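Local coordinates for protein putative phosphohistidine phosphatase, SixA (Nakamurella multipartita, PDB 4HBZ) that probably acts as a phosphohistidine phosphatase of the histidine phosphatase superfamily, hydrolysing phosphorylated substrates at a histidine-lined pocket, at residues M25-A30 against V118-T123; D149-F154 against Q179-P184. All coordinates share one frame; numbering follows the deposited sequence.

Interaction 1: residues M25-A30 against V118-T123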
loop_
_atom_site.group_PDB
_atom_site.type_symbol
_atom_site.label_atom_id
_atom_site.label_comp_id
_atom_site.label_asym_id
_atom_site.label_seq_id
_atom_site.Cartn_x
_atom_site.Cartn_y
_atom_site.Cartn_z
HETATM N N MSE A 25 -0.705 -1.010 1.881
HETATM C CA MSE A 25 -1.021 -1.718 3.113
HETATM C C MSE A 25 -1.269 -0.760 4.216
HETATM O O MSE A 25 -0.460 0.140 4.480
HETATM C CB MSE A 25 0.145 -2.662 3.457
HETATM C CG MSE A 25 -0.217 -3.495 4.675
HETATM SE SE MSE A 25 1.102 -4.939 4.905
HETATM C CE MSE A 25 0.138 -5.896 6.365
ATOM N N ARG A 26 -2.324 -1.030 4.965
ATOM C CA ARG A 26 -2.541 -0.361 6.260
ATOM C C ARG A 26 -1.884 -1.210 7.353
ATOM O O ARG A 26 -2.043 -2.440 7.377
ATOM C CB ARG A 26 -4.050 -0.222 6.532
ATOM C CG ARG A 26 -4.348 0.412 7.880
ATOM C CD ARG A 26 -5.837 0.467 8.125
ATOM N NE ARG A 26 -6.136 1.104 9.400
ATOM C CZ ARG A 26 -7.378 1.258 9.875
ATOM N NH1 ARG A 26 -8.418 0.862 9.203
ATOM N NH2 ARG A 26 -7.554 1.921 11.018
ATOM N N HIS A 27 -1.134 -0.571 8.234
ATOM C CA HIS A 27 -0.495 -1.289 9.332
ATOM C C HIS A 27 -1.517 -2.150 10.083
ATOM O O HIS A 27 -2.707 -1.838 10.158
ATOM C CB HIS A 27 0.196 -0.344 10.320
ATOM C CG HIS A 27 -0.733 0.559 11.041
ATOM N ND1 HIS A 27 -1.507 0.154 12.107
ATOM C CD2 HIS A 27 -1.051 1.863 10.810
ATOM C CE1 HIS A 27 -2.262 1.159 12.490
ATOM N NE2 HIS A 27 -2.001 2.210 11.728
ATOM N N ALA A 28 -0.977 -3.173 10.719
ATOM C CA ALA A 28 -1.799 -4.074 11.528
ATOM C C ALA A 28 -2.152 -3.460 12.866
ATOM O O ALA A 28 -1.689 -2.380 13.234
ATOM C CB ALA A 28 -1.122 -5.398 11.666
ATOM N N ALA A 29 -3.055 -4.116 13.577
ATOM C CA ALA A 29 -3.670 -3.565 14.787
ATOM C C ALA A 29 -2.635 -3.237 15.847
ATOM O O ALA A 29 -1.699 -4.039 16.108
ATOM C CB ALA A 29 -4.704 -4.525 15.326
ATOM N N ALA A 30 -2.785 -2.069 16.462
ATOM C CA ALA A 30 -1.823 -1.567 17.413
ATOM C C ALA A 30 -2.447 -1.203 18.764
ATOM O O ALA A 30 -3.654 -1.010 18.888
ATOM C CB ALA A 30 -1.110 -0.354 16.803
ATOM N N VAL A 118 3.589 0.922 3.308
ATOM C CA VAL A 118 3.016 0.580 4.598
ATOM C C VAL A 118 2.715 1.885 5.326
ATOM O O VAL A 118 3.604 2.653 5.689
ATOM C CB VAL A 118 3.973 -0.317 5.414
ATOM C CG1 VAL A 118 3.271 -0.779 6.688
ATOM C CG2 VAL A 118 4.434 -1.556 4.591
ATOM N N GLY A 119 1.434 2.153 5.452
ATOM C CA GLY A 119 1.015 3.393 6.068
ATOM C C GLY A 119 -0.246 3.287 6.889
ATOM O O GLY A 119 -0.550 2.262 7.488
ATOM N N HIS A 120 -0.994 4.401 6.931
ATOM C CA HIS A 120 -2.110 4.565 7.836
ATOM C C HIS A 120 -3.406 4.868 7.076
ATOM O O HIS A 120 -3.370 5.518 6.013
ATOM C CB HIS A 120 -1.860 5.793 8.758
ATOM C CG HIS A 120 -0.563 5.734 9.513
ATOM N ND1 HIS A 120 -0.497 5.222 10.789
ATOM C CD2 HIS A 120 0.715 6.014 9.144
ATOM C CE1 HIS A 120 0.776 5.221 11.189
ATOM N NE2 HIS A 120 1.522 5.712 10.218
ATOM N N ALA A 121 -4.533 4.442 7.606
ATOM C CA ALA A 121 -5.810 4.948 7.201
ATOM C C ALA A 121 -6.042 6.320 7.795
ATOM O O ALA A 121 -5.520 6.603 8.844
ATOM C CB ALA A 121 -6.912 4.025 7.611
ATOM N N PRO A 122 -6.832 7.187 7.130
ATOM C CA PRO A 122 -7.612 6.958 5.931
ATOM C C PRO A 122 -6.821 7.086 4.644
ATOM O O PRO A 122 -7.321 6.786 3.523
ATOM C CB PRO A 122 -8.681 8.048 6.014
ATOM C CG PRO A 122 -7.998 9.162 6.782
ATOM C CD PRO A 122 -7.193 8.446 7.811
ATOM N N THR A 123 -5.566 7.545 4.706
ATOM C CA THR A 123 -4.876 7.863 3.482
ATOM C C THR A 123 -4.619 6.646 2.584
ATOM O O THR A 123 -4.737 6.744 1.384
ATOM C CB THR A 123 -3.510 8.556 3.800
ATOM O OG1 THR A 123 -3.828 9.826 4.394
ATOM C CG2 THR A 123 -2.601 8.718 2.571
HETATM O O HOH W 1 -4.299 3.341 10.306
#
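Arg-26 and His-27, the Arg-His pair of the histidine phosphatase family's Arg-His-Gly motif, here followed by Ala-28, lie at and just past the end of strand 20-26, and meet Gly-119, last of parallel strand 114-119, and His-120 just past it. In this superfamily the motif carries the phosphate-accepting histidine, so this is probably the pocket floor. The strands pair until their last residues: Gly-119 N gives an almost straight hydrogen bond to Met-25 O (2.9 Å), and His-27 N gives one to Gly-119 O (3.0 Å). The His-27 ring has CG wedged between backbone N and carbonyl carbon (chi1 65°) and donates from ND1 to Ala-28 O (2.8 Å), a bond in the ring plane that fixes its rotation. His-120 ND1 lies at the ring's edge, 3.4 Å from His-27 CD2; its NE2 is bound by Ser-69 OG. An alanine at His-27 would probably leave Ala-28 O without this donor and open a gap beside His-120. Arg-26, fully extended, hydrogen-bonds Phe-154 O through NH1, and Ala-121 CB sits over a guanidinium face near the rim, 3.5 Å from Arg-26 NE. One water accepts from both Arg-26 NE (3.0 Å) and Ala-121 N (2.9 Å).

Interaction 2: residues D149-F154 against Q179-P184; sequences DELRHF and QLVQHP
His-183 meets the 149-154 loop through a ring carbon: its CE1 comes 3.3 Å from His-153 O, with that oxygen near the imidazole plane, at the ring edge. This is the outer margin of the mixed sheet of the histidine phosphatase fold, where a 3-10 turn, 149-151, and the loop after it pack against edge strand 177-182 and the residues that follow it. No direct hydrogen bond joins the two segments. Their polar link is a water that donates to Glu-150 O (2.6 Å) and weakly accepts from His-183 NE2, so neighbouring atoms of one ring edge serve the loop's carbonyls, one through the water and one by contact. An imidazole C-H is probably polarised enough to make the approach to His-153 O favourable.

A classic beta bulge, Gln-179 and Leu-180 both facing Val-161, lies just ahead of the touching residues of that strand. Val-181 is the strand's main apolar contribution. Its CG2 reaches Glu-150 CB and Leu-151 CD2, each 3.9 Å away, and the Leu-151 side chain crosses that of Val-181 at about a right angle. CG1, anti to the backbone N (chi1 -179°), points instead to Phe-154, meeting CE2 obliquely at a looser 4.4 Å. On their other contacts, the buried Leu-151 and Phe-154 reach helix 123-138, touching Trp-129 and Ile-124 respectively, while the neighbouring Leu-180 packs on Trp-55 of helix 43-59. The loop's own turn is held at Asp-149 O, which Arg-152 grips twice: the backbone N from one face of the carbonyl plane, and NH1, well above that plane, from the opposite face at 2.9 Å.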
loop_
_atom_site.group_PDB
_atom_site.type_symbol
_atom_site.label_atom_id
_atom_site.label_comp_id
_atom_site.label_asym_id
_atom_site.label_seq_id
_atom_site.Cartn_x
_atom_site.Cartn_y
_atom_site.Cartn_z
ATOM N N ASP A 149 -14.970 0.021 -5.200
ATOM C CA ASP A 149 -15.854 -0.195 -4.044
ATOM C C ASP A 149 -15.327 -1.254 -3.081
ATOM O O ASP A 149 -15.724 -1.234 -1.947
ATOM C CB ASP A 149 -17.286 -0.537 -4.487
ATOM C CG ASP A 149 -18.111 0.711 -4.924
ATOM O OD1 ASP A 149 -17.714 1.905 -4.704
ATOM O OD2 ASP A 149 -19.216 0.498 -5.487
ATOM N N GLU A 150 -14.480 -2.169 -3.524
ATOM C CA GLU A 150 -13.848 -3.146 -2.609
ATOM C C GLU A 150 -13.034 -2.498 -1.517
ATOM O O GLU A 150 -12.759 -3.130 -0.470
ATOM C CB GLU A 150 -12.911 -4.105 -3.348
ATOM C CG GLU A 150 -13.596 -4.918 -4.390
ATOM C CD GLU A 150 -13.551 -4.255 -5.748
ATOM O OE1 GLU A 150 -13.595 -2.975 -5.912
ATOM O OE2 GLU A 150 -13.489 -5.089 -6.679
ATOM N N LEU A 151 -12.622 -1.242 -1.703
ATOM C CA LEU A 151 -11.841 -0.536 -0.701
ATOM C C LEU A 151 -12.636 0.021 0.444
ATOM O O LEU A 151 -12.082 0.627 1.384
ATOM C CB LEU A 151 -11.028 0.595 -1.388
ATOM C CG LEU A 151 -10.085 0.131 -2.492
ATOM C CD1 LEU A 151 -9.665 1.317 -3.357
ATOM C CD2 LEU A 151 -8.859 -0.538 -1.936
ATOM N N ARG A 152 -13.961 -0.195 0.429
ATOM C CA ARG A 152 -14.808 0.367 1.433
ATOM C C ARG A 152 -14.569 -0.228 2.815
ATOM O O ARG A 152 -14.873 0.415 3.832
ATOM C CB ARG A 152 -16.267 0.183 1.020
ATOM C CG ARG A 152 -16.793 -1.269 1.025
ATOM C CD ARG A 152 -18.166 -1.325 0.417
ATOM N NE ARG A 152 -18.777 -2.654 0.411
ATOM C CZ ARG A 152 -18.521 -3.601 -0.484
ATOM N NH1 ARG A 152 -17.667 -3.405 -1.495
ATOM N NH2 ARG A 152 -19.149 -4.769 -0.395
ATOM N N HIS A 153 -14.056 -1.451 2.852
ATOM C CA HIS A 153 -13.591 -2.076 4.086
ATOM C C HIS A 153 -12.094 -2.182 4.023
ATOM O O HIS A 153 -11.538 -2.715 3.050
ATOM C CB HIS A 153 -14.209 -3.447 4.226
ATOM C CG HIS A 153 -15.679 -3.384 4.461
ATOM N ND1 HIS A 153 -16.585 -3.917 3.577
ATOM C CD2 HIS A 153 -16.414 -2.765 5.426
ATOM C CE1 HIS A 153 -17.811 -3.642 3.988
ATOM N NE2 HIS A 153 -17.740 -2.932 5.095
ATOM N N PHE A 154 -11.432 -1.588 5.007
ATOM C CA PHE A 154 -9.982 -1.518 4.967
ATOM C C PHE A 154 -9.448 -1.458 6.379
ATOM O O PHE A 154 -8.769 -0.504 6.799
ATOM C CB PHE A 154 -9.523 -0.337 4.054
ATOM C CG PHE A 154 -8.227 -0.593 3.315
ATOM C CD1 PHE A 154 -7.012 -0.536 3.962
ATOM C CD2 PHE A 154 -8.233 -0.949 1.993
ATOM C CE1 PHE A 154 -5.823 -0.795 3.312
ATOM C CE2 PHE A 154 -7.053 -1.190 1.340
ATOM C CZ PHE A 154 -5.841 -1.112 1.997
ATOM N N GLN A 179 -6.472 -5.029 -8.482
ATOM C CA GLN A 179 -6.447 -6.477 -8.713
ATOM C C GLN A 179 -7.159 -7.249 -7.602
ATOM O O GLN A 179 -7.903 -8.204 -7.886
ATOM C CB GLN A 179 -5.005 -6.998 -8.900
ATOM C CG GLN A 179 -4.215 -6.319 -10.023
ATOM C CD GLN A 179 -4.976 -6.323 -11.323
ATOM O OE1 GLN A 179 -5.303 -7.394 -11.847
ATOM N NE2 GLN A 179 -5.310 -5.142 -11.835
ATOM N N LEU A 180 -6.871 -6.865 -6.371
ATOM C CA LEU A 180 -7.423 -7.538 -5.212
ATOM C C LEU A 180 -7.251 -6.731 -3.963
ATOM O O LEU A 180 -6.333 -5.914 -3.841
ATOM C CB LEU A 180 -6.852 -8.928 -5.051
ATOM C CG LEU A 180 -5.404 -9.089 -4.860
ATOM C CD1 LEU A 180 -5.164 -9.377 -3.370
ATOM C CD2 LEU A 180 -4.876 -10.270 -5.674
ATOM N N VAL A 181 -8.130 -7.016 -2.995
ATOM C CA VAL A 181 -8.002 -6.514 -1.646
ATOM C C VAL A 181 -7.977 -7.753 -0.750
ATOM O O VAL A 181 -8.913 -8.575 -0.806
ATOM C CB VAL A 181 -9.107 -5.520 -1.252
ATOM C CG1 VAL A 181 -8.897 -5.008 0.181
ATOM C CG2 VAL A 181 -9.213 -4.380 -2.257
ATOM N N GLN A 182 -6.891 -7.898 0.020
ATOM C CA GLN A 182 -6.719 -8.994 0.988
ATOM C C GLN A 182 -6.928 -8.461 2.377
ATOM O O GLN A 182 -6.195 -7.607 2.864
ATOM C CB GLN A 182 -5.322 -9.594 0.875
ATOM C CG GLN A 182 -5.164 -10.478 -0.346
ATOM C CD GLN A 182 -5.996 -11.736 -0.293
ATOM O OE1 GLN A 182 -6.641 -12.086 -1.288
ATOM N NE2 GLN A 182 -6.021 -12.416 0.852
ATOM N N HIS A 183 -7.950 -8.984 3.030
ATOM C CA HIS A 183 -8.327 -8.572 4.355
ATOM C C HIS A 183 -7.632 -9.400 5.438
ATOM O O HIS A 183 -7.200 -10.525 5.209
ATOM C CB HIS A 183 -9.870 -8.663 4.484
ATOM C CG HIS A 183 -10.579 -7.822 3.474
ATOM N ND1 HIS A 183 -10.934 -6.514 3.735
ATOM C CD2 HIS A 183 -10.868 -8.033 2.180
ATOM C CE1 HIS A 183 -11.479 -5.990 2.669
ATOM N NE2 HIS A 183 -11.431 -6.867 1.696
ATOM N N PRO A 184 -7.505 -8.848 6.645
ATOM C CA PRO A 184 -6.735 -9.524 7.672
ATOM C C PRO A 184 -7.439 -10.801 8.112
ATOM O O PRO A 184 -8.664 -10.939 7.962
ATOM C CB PRO A 184 -6.679 -8.551 8.833
ATOM C CG PRO A 184 -7.502 -7.394 8.442
ATOM C CD PRO A 184 -7.949 -7.518 7.069
HETATM O O HOH W 2 -13.510 -5.505 0.331
#

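How the interactions relate
Both contacts belong to one mixed sheet, their centres about 13 Å apart. Interaction 1 joins the neighbouring strands 20-26 and 114-119 in its interior; interaction 2 lies at its margin, on strand 177-182, with strand 159-164 separating that edge from 20-26. Along the chain they come in series, interaction 1 closing before the 149-154 loop begins. They nonetheless touch: Arg-26 NH1 is 2.8 Å from Phe-154 O, a probable hydrogen bond, so the arginine of the Arg-His pair meets the end of that loop. The loop that packs on the edge strand is thereby tied to the arginine beside the probable phosphate-accepting histidine.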